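Local coordinates for cellobiose 2-epimerase (Ruminococcus albus, PDB 3VW5), which catalyses the reversible epimerization of cellobiose to 4-O-beta-D-glucopyranosyl-D-mannose, an epimerization of unmodified sugar, at residues 134-139 against 194-199. The protein carries 2 engineered substitutions. Numbering follows the deposited sequence.
Engineered in segment 134-139: Leu138 (natural residue Pro).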
# COMPACT_ATOMS: atom_id res chain seq x y z
N LEU A 134 19.68 6.46 -1.07
CA LEU A 134 19.23 5.09 -0.98
C LEU A 134 18.02 4.86 -1.89
O LEU A 134 17.89 3.82 -2.54
CB LEU A 134 18.88 4.78 0.46
CG LEU A 134 19.92 3.98 1.24
CD1 LEU A 134 21.29 4.18 0.65
CD2 LEU A 134 19.88 4.38 2.72
N ALA A 135 17.14 5.83 -1.93
CA ALA A 135 15.97 5.73 -2.78
C ALA A 135 16.38 5.56 -4.24
O ALA A 135 15.89 4.66 -4.94
CB ALA A 135 15.06 6.92 -2.59
N TYR A 136 17.30 6.41 -4.71
CA TYR A 136 17.77 6.33 -6.09
C TYR A 136 18.54 5.04 -6.29
O TYR A 136 18.43 4.40 -7.33
CB TYR A 136 18.65 7.53 -6.43
CG TYR A 136 17.89 8.77 -6.80
CD1 TYR A 136 17.21 8.85 -8.00
CD2 TYR A 136 17.84 9.87 -5.95
CE1 TYR A 136 16.51 9.98 -8.35
CE2 TYR A 136 17.14 11.00 -6.28
CZ TYR A 136 16.48 11.06 -7.49
OH TYR A 136 15.77 12.18 -7.86
N ARG A 137 19.31 4.64 -5.28
CA ARG A 137 20.06 3.41 -5.37
C ARG A 137 19.13 2.23 -5.70
O ARG A 137 19.45 1.39 -6.54
CB ARG A 137 20.84 3.12 -4.08
CG ARG A 137 21.71 1.89 -4.23
CD ARG A 137 22.29 1.40 -2.92
NE ARG A 137 23.74 1.27 -3.00
CZ ARG A 137 24.61 2.21 -2.61
NH1 ARG A 137 24.17 3.37 -2.08
NH2 ARG A 137 25.92 1.99 -2.73
N LEU A 138 17.98 2.19 -5.03
CA LEU A 138 17.02 1.11 -5.20
C LEU A 138 16.21 1.24 -6.50
O LEU A 138 15.91 0.26 -7.17
CB LEU A 138 16.11 1.01 -3.98
CG LEU A 138 16.79 0.66 -2.66
CD1 LEU A 138 15.79 0.69 -1.54
CD2 LEU A 138 17.47 -0.69 -2.73
N PHE A 139 15.86 2.47 -6.85
CA PHE A 139 15.33 2.75 -8.18
C PHE A 139 16.25 2.18 -9.28
O PHE A 139 15.78 1.52 -10.20
CB PHE A 139 15.14 4.26 -8.35
CG PHE A 139 14.94 4.70 -9.77
CD1 PHE A 139 13.68 4.61 -10.36
CD2 PHE A 139 15.98 5.25 -10.50
CE1 PHE A 139 13.48 5.04 -11.67
CE2 PHE A 139 15.78 5.69 -11.82
CZ PHE A 139 14.53 5.59 -12.39
N LYS A 194 7.99 13.39 -6.62
CA LYS A 194 7.56 14.43 -5.71
C LYS A 194 8.75 14.95 -4.91
O LYS A 194 8.91 16.16 -4.73
CB LYS A 194 6.48 13.88 -4.76
CG LYS A 194 6.04 14.83 -3.65
CD LYS A 194 4.53 14.84 -3.53
CE LYS A 194 3.98 16.27 -3.62
NZ LYS A 194 2.48 16.29 -3.71
N ALA A 195 9.60 14.03 -4.47
CA ALA A 195 10.72 14.38 -3.62
C ALA A 195 11.81 15.21 -4.31
O ALA A 195 12.45 16.06 -3.66
CB ALA A 195 11.33 13.13 -3.00
N ASP A 196 12.05 14.97 -5.60
CA ASP A 196 13.29 15.43 -6.23
C ASP A 196 13.24 15.71 -7.74
O ASP A 196 14.26 16.07 -8.34
CB ASP A 196 14.40 14.42 -5.91
CG ASP A 196 15.77 14.96 -6.21
OD1 ASP A 196 16.27 15.78 -5.42
OD2 ASP A 196 16.35 14.55 -7.24
N GLY A 197 12.06 15.52 -8.33
CA GLY A 197 11.80 15.88 -9.72
C GLY A 197 12.66 15.32 -10.84
O GLY A 197 12.66 15.88 -11.92
N ASN A 198 13.40 14.23 -10.60
CA ASN A 198 14.25 13.59 -11.61
C ASN A 198 13.44 13.06 -12.78
O ASN A 198 12.54 12.25 -12.60
CB ASN A 198 15.08 12.46 -10.97
CG ASN A 198 15.97 11.73 -11.99
OD1 ASN A 198 16.06 10.49 -11.98
ND2 ASN A 198 16.63 12.49 -12.85
N GLU A 199 13.77 13.52 -13.99
CA GLU A 199 12.98 13.20 -15.17
C GLU A 199 13.15 11.74 -15.64
O GLU A 199 12.28 11.19 -16.32
CB GLU A 199 13.28 14.18 -16.30
CG GLU A 199 12.06 15.01 -16.75
CD GLU A 199 11.46 15.89 -15.64
OE1 GLU A 199 10.21 15.95 -15.54
OE2 GLU A 199 12.24 16.51 -14.87
O HOH W 1 13.20 12.34 -8.40
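Tyr136 of helix 129-145 reaches across the surface of the (alpha/alpha)6 barrel to Asp196 and Asn198, where the chain passes from helix 179-196 to helix 199-216. Two hydrogen bonds join at its hydroxyl. Tyr136 OH donates to Asp196 OD2 at 2.5 Å, meeting the carboxylate on its anti side and 29° out of its plane. OD2 lies at the ring edge, near the ring plane, while the carboxylate plane is turned 80° from that of the ring. The same hydroxyl accepts from a water that lies 2.6 Å from Tyr136 OH and in turn accepts from Asn198 N at 2.9 Å, bridging the tyrosine to the N-cap residue of helix 199-216. Just before it, Gly197 turns the chain out of the preceding helix with positive phi. Van der Waals contacts complete the join: Asn198 CB packs against the hydroxyl, and the Tyr136 side chain also touches Val201 of helix 199-216, as does Phe139. A phenylalanine in place of Tyr136 would probably take this donor from Asp196 OD2 and the hydroxyl acceptor from the bridging water, weakening the tie between the helices. With Asn198 CG anti to the backbone N, the amide is tilted 68° to the ring plane, and Asn198 OD1 comes obliquely to 3.7 Å from Tyr136 CE1.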